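Local coordinates for protein endoglycosidase (Bacteroides thetaiotaomicron, PDB 6Q64) that probably hydrolyses O-glycosidic bonds of complex N-glycans, as a glycoside hydrolase of family 18 from a gut bacterium, at residues Ser245-Tyr256 and Leu273-Val284; Cys132-Asp140 and Tyr193-Asn201. The protein carries 1 engineered substitution. All coordinates share one frame; numbering follows the deposited sequence.

Contact 1 of 2, residues Ser245-Tyr256 and Leu273-Val284; sequences SKLVDHYIYQAY and LDDWERKTIITV
Y251 and K279 meet through their polar ends: K279 NZ donates to Y251 OH at 2.7 Å, and that hydroxyl donates in turn to the carbonyl O of D274, on a lone pair in the carbonyl plane. K279 NZ also donates to V248 O (2.9 Å) and, from above the carbonyl plane, to S245 O (3.1 Å). A long, flexible lysine suits this place: bent at chi3 (56°), its chain brings NZ among the three oxygens. S245 OG accepts from D274 N and also bonds T242. Flanking this network, L273 CD1 lies over one face of the Y251 ring in a CH-pi contact. A phenylalanine in place of Y251 would probably keep the ring packing but leave K279 NZ and D274 O without their shared hydroxyl. Where the strands begin to run side by side, I281 CD1 covers the H250 ring, 3.8 Å from its centroid. Backbone bonds join the parallel strands: I281 N to Y251 O (2.8 Å) and Y253 N to I281 O (2.9 Å). Beyond them, T283 OG1 donates to Y253 O. Strand 230-235 continues the sheet beside 251-254, strand 329-333 beside 280-285; helix 261-268 covers the face bearing Y253, T280 and I282.

Contact 2 of 2, residues Cys132-Asp140 and Tyr193-Asn201; sequences CWIIQDLGD and YGHSGTLAN
Q136 O is gripped by two successive amides of the facing loop, L199 N and A200 N, each at 3.2 Å; the A200 bond is nearly straight (171°), the L199 bond more bent. Next to it the two segments exchange bonds between side chain and backbone. D137 OD1 accepts from T198 N (3.0 Å) on the anti side of the carboxylate, while T198 OG1 accepts from L138 N (2.9 Å). A chi1 of 73° turns the threonine hydroxyl to L138. G197 suits its place because a side chain there would run into Q136 O and D137 OD1. At one end I134 CD1 sits over the centre of the H195 ring, 3.9 Å from the centroid, a CH-pi contact for which the flat imidazole face suits a methyl group. On the buried side L199 CD1 packs against I135 CG2 (3.9 Å) and the CA of L138. Farther out, G197 N and S196 OG both donate to A200 O, drawing the loop into a compact bend. Helices 162-179 and 211-224 enclose L199, through V166 and M213. The arrangement joins two beta-alpha loops, those following neighbouring parallel strands 128-135 and 184-189, at the C-terminal end of a TIM barrel.

Overall arrangement
Both contacts belong to the TIM barrel of this family 18 enzyme and share its parallel sheet, yet they do not touch: their centres lie about 19 Å apart and their nearest atoms about 6 Å. Along the chain they follow one another, both segments of contact 2 coming before those of contact 1. Across the sheet the order runs 128-135, 184-189, 230-235, 251-254, 280-285, so strand 230-235 separates the strand pair related to contact 2 from the pair joined in contact 1. Contact 1, buried, its centre about 10 Å from the centre of the chain, thus lies within the strands of the barrel; contact 2, partly buried, its centre about 18 Å out, lies between loops at their C-terminal ends, the end that carries the active site in TIM-barrel enzymes.

Contact 1 of 2, residues Ser245-Tyr256 and Leu273-Val284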
loop_
_atom_site.group_PDB
_atom_site.type_symbol
_atom_site.label_atom_id
_atom_site.label_comp_id
_atom_site.label_asym_id
_atom_site.label_seq_id
_atom_site.Cartn_x
_atom_site.Cartn_y
_atom_site.Cartn_z
ATOM N N SER A 245 -1.407 -6.389 -15.458
ATOM C CA SER A 245 -2.199 -5.599 -14.494
ATOM C C SER A 245 -3.217 -6.497 -13.758
ATOM O O SER A 245 -3.554 -6.198 -12.609
ATOM C CB SER A 245 -2.843 -4.403 -15.166
ATOM O OG SER A 245 -4.167 -4.696 -15.582
ATOM N N LYS A 246 -3.732 -7.554 -14.371
ATOM C CA LYS A 246 -4.722 -8.422 -13.681
ATOM C C LYS A 246 -4.046 -9.158 -12.523
ATOM O O LYS A 246 -4.751 -9.655 -11.661
ATOM C CB LYS A 246 -5.374 -9.400 -14.657
ATOM C CG LYS A 246 -6.249 -8.718 -15.698
ATOM C CD LYS A 246 -6.870 -9.654 -16.718
ATOM C CE LYS A 246 -7.855 -8.950 -17.629
ATOM N NZ LYS A 246 -7.703 -9.417 -19.019
ATOM N N LEU A 247 -2.721 -9.207 -12.488
ATOM C CA LEU A 247 -1.982 -9.975 -11.457
ATOM C C LEU A 247 -1.627 -9.079 -10.258
ATOM O O LEU A 247 -1.073 -9.623 -9.251
ATOM C CB LEU A 247 -0.716 -10.542 -12.097
ATOM C CG LEU A 247 -0.897 -11.681 -13.089
ATOM C CD1 LEU A 247 0.474 -12.229 -13.439
ATOM C CD2 LEU A 247 -1.800 -12.786 -12.550
ATOM N N VAL A 248 -1.958 -7.793 -10.355
ATOM C CA VAL A 248 -1.653 -6.748 -9.348
ATOM C C VAL A 248 -2.939 -6.119 -8.806
ATOM O O VAL A 248 -3.736 -5.581 -9.583
ATOM C CB VAL A 248 -0.754 -5.708 -10.003
ATOM C CG1 VAL A 248 -0.607 -4.479 -9.140
ATOM C CG2 VAL A 248 0.586 -6.329 -10.315
ATOM N N ASP A 249 -3.095 -6.125 -7.485
ATOM C CA ASP A 249 -4.392 -5.876 -6.829
ATOM C C ASP A 249 -4.637 -4.366 -6.759
ATOM O O ASP A 249 -5.836 -3.977 -6.748
ATOM C CB ASP A 249 -4.423 -6.615 -5.493
ATOM C CG ASP A 249 -4.300 -8.119 -5.648
ATOM O OD1 ASP A 249 -5.155 -8.696 -6.344
ATOM O OD2 ASP A 249 -3.335 -8.694 -5.096
ATOM N N HIS A 250 -3.595 -3.528 -6.716
ATOM C CA HIS A 250 -3.780 -2.045 -6.698
ATOM C C HIS A 250 -2.627 -1.341 -7.399
ATOM O O HIS A 250 -1.476 -1.813 -7.313
ATOM C CB HIS A 250 -3.833 -1.437 -5.287
ATOM C CG HIS A 250 -5.093 -1.724 -4.561
ATOM N ND1 HIS A 250 -5.201 -2.784 -3.706
ATOM C CD2 HIS A 250 -6.309 -1.145 -4.607
ATOM C CE1 HIS A 250 -6.439 -2.852 -3.235
ATOM N NE2 HIS A 250 -7.141 -1.864 -3.783
ATOM N N TYR A 251 -2.961 -0.220 -8.024
ATOM C CA TYR A 251 -2.026 0.694 -8.710
ATOM C C TYR A 251 -1.887 1.901 -7.790
ATOM O O TYR A 251 -2.895 2.605 -7.591
ATOM C CB TYR A 251 -2.570 1.034 -10.102
ATOM C CG TYR A 251 -3.227 -0.114 -10.841
ATOM C CD1 TYR A 251 -2.622 -1.349 -10.927
ATOM C CD2 TYR A 251 -4.455 0.019 -11.446
ATOM C CE1 TYR A 251 -3.233 -2.418 -11.560
ATOM C CE2 TYR A 251 -5.078 -1.039 -12.083
ATOM C CZ TYR A 251 -4.461 -2.263 -12.160
ATOM O OH TYR A 251 -5.037 -3.319 -12.803
ATOM N N ILE A 252 -0.718 2.107 -7.195
ATOM C CA ILE A 252 -0.576 3.121 -6.108
ATOM C C ILE A 252 0.320 4.227 -6.618
ATOM O O ILE A 252 1.492 3.935 -6.984
ATOM C CB ILE A 252 -0.020 2.518 -4.801
ATOM C CG1 ILE A 252 -0.765 1.238 -4.410
ATOM C CG2 ILE A 252 -0.048 3.554 -3.700
ATOM C CD1 ILE A 252 -0.368 0.698 -3.061
ATOM N N TYR A 253 -0.208 5.433 -6.641
ATOM C CA TYR A 253 0.528 6.589 -7.187
ATOM C C TYR A 253 0.861 7.545 -6.043
ATOM O O TYR A 253 0.058 7.764 -5.142
ATOM C CB TYR A 253 -0.251 7.279 -8.310
ATOM C CG TYR A 253 -0.637 6.419 -9.495
ATOM C CD1 TYR A 253 -1.718 5.570 -9.434
ATOM C CD2 TYR A 253 0.025 6.498 -10.700
ATOM C CE1 TYR A 253 -2.104 4.814 -10.524
ATOM C CE2 TYR A 253 -0.332 5.730 -11.790
ATOM C CZ TYR A 253 -1.412 4.892 -11.713
ATOM O OH TYR A 253 -1.845 4.164 -12.783
ATOM N N GLN A 254 2.074 8.073 -6.125
ATOM C CA GLN A 254 2.576 9.216 -5.360
ATOM C C GLN A 254 2.055 10.489 -6.014
ATOM O O GLN A 254 2.816 11.104 -6.726
ATOM C CB GLN A 254 4.101 9.180 -5.373
ATOM C CG GLN A 254 4.694 8.192 -4.395
ATOM C CD GLN A 254 4.964 6.826 -4.964
ATOM O OE1 GLN A 254 5.992 6.580 -5.588
ATOM N NE2 GLN A 254 4.081 5.898 -4.663
ATOM N N ALA A 255 0.840 10.921 -5.691
ATOM C CA ALA A 255 0.268 12.211 -6.165
ATOM C C ALA A 255 0.641 13.351 -5.210
ATOM O O ALA A 255 -0.245 14.163 -4.858
ATOM C CB ALA A 255 -1.237 12.104 -6.302
ATOM N N TYR A 256 1.910 13.439 -4.831
ATOM C CA TYR A 256 2.370 14.377 -3.774
ATOM C C TYR A 256 2.192 15.843 -4.242
ATOM O O TYR A 256 1.494 16.616 -3.536
ATOM C CB TYR A 256 3.816 14.067 -3.373
ATOM C CG TYR A 256 4.154 12.668 -2.888
ATOM C CD1 TYR A 256 3.231 11.796 -2.330
ATOM C CD2 TYR A 256 5.476 12.253 -2.921
ATOM C CE1 TYR A 256 3.618 10.549 -1.843
ATOM C CE2 TYR A 256 5.877 11.013 -2.447
ATOM C CZ TYR A 256 4.951 10.155 -1.886
ATOM O OH TYR A 256 5.419 8.931 -1.459
ATOM N N LEU A 273 -4.817 -0.331 -18.125
ATOM C CA LEU A 273 -4.773 -1.091 -16.851
ATOM C C LEU A 273 -6.161 -1.622 -16.545
ATOM O O LEU A 273 -7.082 -0.805 -16.554
ATOM C CB LEU A 273 -4.346 -0.193 -15.691
ATOM C CG LEU A 273 -2.972 0.450 -15.774
ATOM C CD1 LEU A 273 -2.785 1.378 -14.587
ATOM C CD2 LEU A 273 -1.869 -0.596 -15.810
ATOM N N ASP A 274 -6.264 -2.911 -16.217
ATOM C CA ASP A 274 -7.562 -3.546 -15.904
ATOM C C ASP A 274 -8.153 -2.730 -14.760
ATOM O O ASP A 274 -7.422 -2.423 -13.814
ATOM C CB ASP A 274 -7.438 -5.047 -15.632
ATOM C CG ASP A 274 -8.778 -5.751 -15.440
ATOM O OD1 ASP A 274 -9.587 -5.747 -16.378
ATOM O OD2 ASP A 274 -9.012 -6.296 -14.352
ATOM N N ASP A 275 -9.387 -2.278 -14.927
ATOM C CA ASP A 275 -10.227 -1.770 -13.822
ATOM C C ASP A 275 -9.506 -0.661 -13.059
ATOM O O ASP A 275 -9.537 -0.653 -11.832
ATOM C CB ASP A 275 -10.552 -2.928 -12.893
ATOM C CG ASP A 275 -11.642 -2.599 -11.898
ATOM O OD1 ASP A 275 -12.415 -1.592 -12.125
ATOM O OD2 ASP A 275 -11.701 -3.341 -10.909
ATOM N N TRP A 276 -8.911 0.279 -13.762
ATOM C CA TRP A 276 -7.967 1.218 -13.137
ATOM C C TRP A 276 -8.601 2.137 -12.079
ATOM O O TRP A 276 -7.933 2.413 -11.094
ATOM C CB TRP A 276 -7.269 1.978 -14.237
ATOM C CG TRP A 276 -8.145 2.894 -15.006
ATOM C CD1 TRP A 276 -8.817 2.622 -16.155
ATOM C CD2 TRP A 276 -8.367 4.272 -14.720
ATOM N NE1 TRP A 276 -9.462 3.738 -16.595
ATOM C CE2 TRP A 276 -9.215 4.763 -15.738
ATOM C CE3 TRP A 276 -7.975 5.115 -13.679
ATOM C CZ2 TRP A 276 -9.650 6.082 -15.769
ATOM C CZ3 TRP A 276 -8.386 6.428 -13.711
ATOM C CH2 TRP A 276 -9.218 6.898 -14.738
ATOM N N GLU A 277 -9.819 2.611 -12.264
ATOM C CA GLU A 277 -10.510 3.498 -11.293
ATOM C C GLU A 277 -10.617 2.824 -9.937
ATOM O O GLU A 277 -10.168 3.436 -8.963
ATOM C CB GLU A 277 -11.933 3.834 -11.699
ATOM C CG GLU A 277 -11.988 4.669 -12.964
ATOM C CD GLU A 277 -12.511 3.939 -14.188
ATOM O OE1 GLU A 277 -12.050 2.807 -14.417
ATOM O OE2 GLU A 277 -13.370 4.523 -14.890
ATOM N N ARG A 278 -11.177 1.623 -9.866
ATOM C CA ARG A 278 -11.465 0.972 -8.556
ATOM C C ARG A 278 -10.197 0.358 -7.945
ATOM O O ARG A 278 -10.181 0.121 -6.729
ATOM C CB ARG A 278 -12.639 0.007 -8.701
ATOM C CG ARG A 278 -13.970 0.737 -8.900
ATOM C CD ARG A 278 -14.374 1.683 -7.766
ATOM N NE ARG A 278 -14.297 0.905 -6.532
ATOM C CZ ARG A 278 -13.856 1.328 -5.355
ATOM N NH1 ARG A 278 -13.824 0.483 -4.341
ATOM N NH2 ARG A 278 -13.445 2.569 -5.172
ATOM N N LYS A 279 -9.128 0.164 -8.704
ATOM C CA LYS A 279 -7.893 -0.412 -8.132
ATOM C C LYS A 279 -6.820 0.668 -7.931
ATOM O O LYS A 279 -5.701 0.339 -7.474
ATOM C CB LYS A 279 -7.363 -1.511 -9.040
ATOM C CG LYS A 279 -8.312 -2.666 -9.272
ATOM C CD LYS A 279 -7.831 -3.599 -10.381
ATOM C CE LYS A 279 -6.451 -4.166 -10.175
ATOM N NZ LYS A 279 -6.178 -5.219 -11.179
ATOM N N THR A 280 -7.100 1.911 -8.291
ATOM C CA THR A 280 -6.078 2.967 -8.165
ATOM C C THR A 280 -6.169 3.584 -6.760
ATOM O O THR A 280 -7.283 3.876 -6.259
ATOM C CB THR A 280 -6.190 3.983 -9.300
ATOM O OG1 THR A 280 -5.892 3.334 -10.539
ATOM C CG2 THR A 280 -5.219 5.113 -9.090
ATOM N N ILE A 281 -5.018 3.758 -6.131
ATOM C CA ILE A 281 -4.880 4.460 -4.827
ATOM C C ILE A 281 -4.014 5.691 -5.071
ATOM O O ILE A 281 -2.949 5.539 -5.690
ATOM C CB ILE A 281 -4.320 3.508 -3.750
ATOM C CG1 ILE A 281 -5.427 2.615 -3.190
ATOM C CG2 ILE A 281 -3.677 4.277 -2.626
ATOM C CD1 ILE A 281 -4.937 1.305 -2.654
ATOM N N ILE A 282 -4.464 6.862 -4.628
ATOM C CA ILE A 282 -3.650 8.099 -4.745
ATOM C C ILE A 282 -3.260 8.537 -3.336
ATOM O O ILE A 282 -4.080 8.429 -2.412
ATOM C CB ILE A 282 -4.383 9.184 -5.529
ATOM C CG1 ILE A 282 -5.895 9.174 -5.280
ATOM C CG2 ILE A 282 -4.063 9.003 -6.995
ATOM C CD1 ILE A 282 -6.630 10.379 -5.862
ATOM N N THR A 283 -2.012 8.963 -3.198
ATOM C CA THR A 283 -1.353 9.181 -1.903
ATOM C C THR A 283 -0.767 10.579 -1.874
ATOM O O THR A 283 -0.327 11.135 -2.918
ATOM C CB THR A 283 -0.273 8.137 -1.619
ATOM O OG1 THR A 283 0.848 8.349 -2.490
ATOM C CG2 THR A 283 -0.828 6.735 -1.742
ATOM N N VAL A 284 -0.743 11.094 -0.664
ATOM C CA VAL A 284 -0.234 12.446 -0.377
ATOM C C VAL A 284 0.984 12.341 0.565
ATOM O O VAL A 284 1.261 11.222 1.097
ATOM C CB VAL A 284 -1.426 13.266 0.122
ATOM C CG1 VAL A 284 -1.829 12.860 1.524
ATOM C CG2 VAL A 284 -1.120 14.745 0.023
#

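Contact 2 of 2, residues Cys132-Asp140 and Tyr193-Asn201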
loop_
_atom_site.group_PDB
_atom_site.type_symbol
_atom_site.label_atom_id
_atom_site.label_comp_id
_atom_site.label_asym_id
_atom_site.label_seq_id
_atom_site.Cartn_x
_atom_site.Cartn_y
_atom_site.Cartn_z
ATOM N N CYS A 132 7.575 -3.990 1.567
ATOM C CA CYS A 132 7.702 -2.854 0.644
ATOM C C CYS A 132 9.146 -2.397 0.576
ATOM O O CYS A 132 9.778 -2.359 1.614
ATOM C CB CYS A 132 6.922 -1.657 1.136
ATOM S SG CYS A 132 7.132 -0.261 0.014
ATOM N N TRP A 133 9.608 -2.034 -0.612
ATOM C CA TRP A 133 10.981 -1.548 -0.902
ATOM C C TRP A 133 11.145 -1.453 -2.414
ATOM O O TRP A 133 10.414 -2.154 -3.117
ATOM C CB TRP A 133 12.059 -2.435 -0.277
ATOM C CG TRP A 133 12.267 -3.798 -0.866
ATOM C CD1 TRP A 133 12.783 -4.081 -2.094
ATOM C CD2 TRP A 133 12.107 -5.073 -0.208
ATOM N NE1 TRP A 133 12.916 -5.434 -2.263
ATOM C CE2 TRP A 133 12.500 -6.072 -1.124
ATOM C CE3 TRP A 133 11.630 -5.483 1.046
ATOM C CZ2 TRP A 133 12.441 -7.436 -0.823
ATOM C CZ3 TRP A 133 11.579 -6.830 1.348
ATOM C CH2 TRP A 133 11.985 -7.796 0.426
ATOM N N ILE A 134 12.061 -0.589 -2.846
ATOM C CA ILE A 134 12.277 -0.199 -4.266
ATOM C C ILE A 134 12.780 -1.425 -5.017
ATOM O O ILE A 134 13.668 -2.118 -4.507
ATOM C CB ILE A 134 13.252 0.983 -4.418
ATOM C CG1 ILE A 134 12.574 2.316 -4.096
ATOM C CG2 ILE A 134 13.870 0.991 -5.816
ATOM C CD1 ILE A 134 13.552 3.458 -3.882
ATOM N N ILE A 135 12.216 -1.675 -6.195
ATOM C CA ILE A 135 12.769 -2.712 -7.103
ATOM C C ILE A 135 13.400 -2.014 -8.309
ATOM O O ILE A 135 12.718 -1.161 -8.999
ATOM C CB ILE A 135 11.741 -3.819 -7.351
ATOM C CG1 ILE A 135 11.673 -4.624 -6.052
ATOM C CG2 ILE A 135 12.116 -4.683 -8.539
ATOM C CD1 ILE A 135 10.579 -5.627 -5.979
ATOM N N GLN A 136 14.715 -2.260 -8.372
ATOM C CA GLN A 136 15.745 -1.620 -9.223
ATOM C C GLN A 136 16.597 -2.759 -9.769
ATOM O O GLN A 136 16.437 -3.058 -10.963
ATOM C CB GLN A 136 16.564 -0.608 -8.418
ATOM C CG GLN A 136 17.923 -0.266 -9.023
ATOM C CD GLN A 136 18.362 1.155 -8.740
ATOM O OE1 GLN A 136 17.584 2.106 -8.840
ATOM N NE2 GLN A 136 19.629 1.312 -8.390
ATOM N N ASP A 137 17.403 -3.410 -8.923
ATOM C CA ASP A 137 18.326 -4.485 -9.392
ATOM C C ASP A 137 17.801 -5.849 -8.943
ATOM O O ASP A 137 17.012 -5.881 -7.981
ATOM C CB ASP A 137 19.771 -4.206 -8.972
ATOM C CG ASP A 137 20.298 -2.922 -9.594
ATOM O OD1 ASP A 137 20.306 -2.823 -10.840
ATOM O OD2 ASP A 137 20.643 -2.009 -8.835
ATOM N N LEU A 138 18.200 -6.906 -9.657
ATOM C CA LEU A 138 17.753 -8.301 -9.417
ATOM C C LEU A 138 17.903 -8.612 -7.930
ATOM O O LEU A 138 16.884 -8.836 -7.265
ATOM C CB LEU A 138 18.579 -9.268 -10.267
ATOM C CG LEU A 138 18.496 -10.744 -9.874
ATOM C CD1 LEU A 138 17.064 -11.211 -9.688
ATOM C CD2 LEU A 138 19.192 -11.618 -10.903
ATOM N N GLY A 139 19.128 -8.625 -7.426
ATOM C CA GLY A 139 19.367 -8.720 -5.977
ATOM C C GLY A 139 19.137 -7.374 -5.326
ATOM O O GLY A 139 19.909 -6.437 -5.642
ATOM N N ASP A 140 18.112 -7.256 -4.487
ATOM C CA ASP A 140 17.832 -5.977 -3.793
ATOM C C ASP A 140 17.237 -6.300 -2.427
ATOM O O ASP A 140 16.108 -6.807 -2.409
ATOM C CB ASP A 140 16.944 -5.055 -4.634
ATOM C CG ASP A 140 17.687 -3.905 -5.320
ATOM O OD1 ASP A 140 18.920 -3.962 -5.440
ATOM O OD2 ASP A 140 17.018 -2.953 -5.745
ATOM N N TYR A 193 12.450 7.608 -12.541
ATOM C CA TYR A 193 12.750 8.571 -11.455
ATOM C C TYR A 193 14.079 8.176 -10.796
ATOM O O TYR A 193 14.231 8.383 -9.598
ATOM C CB TYR A 193 11.565 8.673 -10.501
ATOM C CG TYR A 193 10.308 9.172 -11.154
ATOM C CD1 TYR A 193 10.313 10.274 -12.000
ATOM C CD2 TYR A 193 9.100 8.542 -10.917
ATOM C CE1 TYR A 193 9.150 10.717 -12.615
ATOM C CE2 TYR A 193 7.924 8.982 -11.503
ATOM C CZ TYR A 193 7.950 10.071 -12.355
ATOM O OH TYR A 193 6.781 10.479 -12.921
ATOM N N GLY A 194 15.015 7.641 -11.580
ATOM C CA GLY A 194 16.369 7.295 -11.133
ATOM C C GLY A 194 16.488 5.871 -10.614
ATOM O O GLY A 194 17.620 5.447 -10.388
ATOM N N HIS A 195 15.413 5.112 -10.426
ATOM C CA HIS A 195 15.555 3.745 -9.847
ATOM C C HIS A 195 15.435 2.684 -10.934
ATOM O O HIS A 195 14.590 1.764 -10.808
ATOM C CB HIS A 195 14.651 3.572 -8.627
ATOM C CG HIS A 195 15.192 4.408 -7.531
ATOM N ND1 HIS A 195 14.600 5.597 -7.153
ATOM C CD2 HIS A 195 16.354 4.306 -6.852
ATOM C CE1 HIS A 195 15.342 6.164 -6.225
ATOM N NE2 HIS A 195 16.432 5.390 -6.033
ATOM N N SER A 196 16.321 2.802 -11.917
ATOM C CA SER A 196 16.424 1.922 -13.102
ATOM C C SER A 196 17.601 0.965 -12.917
ATOM O O SER A 196 18.652 1.444 -12.470
ATOM C CB SER A 196 16.587 2.757 -14.326
ATOM O OG SER A 196 15.788 2.222 -15.360
ATOM N N GLY A 197 17.441 -0.321 -13.241
ATOM C CA GLY A 197 18.464 -1.347 -12.944
ATOM C C GLY A 197 18.351 -2.583 -13.818
ATOM O O GLY A 197 17.891 -2.457 -14.963
ATOM N N THR A 198 18.736 -3.740 -13.279
ATOM C CA THR A 198 18.818 -5.030 -14.010
ATOM C C THR A 198 17.454 -5.734 -13.980
ATOM O O THR A 198 17.382 -6.915 -14.383
ATOM C CB THR A 198 19.946 -5.909 -13.446
ATOM O OG1 THR A 198 19.555 -6.433 -12.175
ATOM C CG2 THR A 198 21.256 -5.164 -13.308
ATOM N N LEU A 199 16.433 -5.048 -13.483
ATOM C CA LEU A 199 15.000 -5.454 -13.544
ATOM C C LEU A 199 14.185 -4.258 -14.043
ATOM O O LEU A 199 13.369 -4.425 -14.948
ATOM C CB LEU A 199 14.495 -5.867 -12.155
ATOM C CG LEU A 199 14.889 -7.249 -11.642
ATOM C CD1 LEU A 199 14.401 -7.415 -10.213
ATOM C CD2 LEU A 199 14.338 -8.370 -12.501
ATOM N N ALA A 200 14.327 -3.106 -13.400
ATOM C CA ALA A 200 13.475 -1.931 -13.662
ATOM C C ALA A 200 14.052 -1.211 -14.873
ATOM O O ALA A 200 15.297 -0.990 -14.876
ATOM C CB ALA A 200 13.393 -1.034 -12.442
ATOM N N ASN A 201 13.173 -0.904 -15.838
ATOM C CA ASN A 201 13.448 -0.129 -17.082
ATOM C C ASN A 201 12.151 0.565 -17.517
ATOM O O ASN A 201 11.056 0.279 -16.913
ATOM C CB ASN A 201 13.945 -1.018 -18.219
ATOM C CG ASN A 201 12.902 -2.045 -18.618
ATOM O OD1 ASN A 201 11.714 -1.916 -18.302
ATOM N ND2 ASN A 201 13.329 -3.098 -19.285
#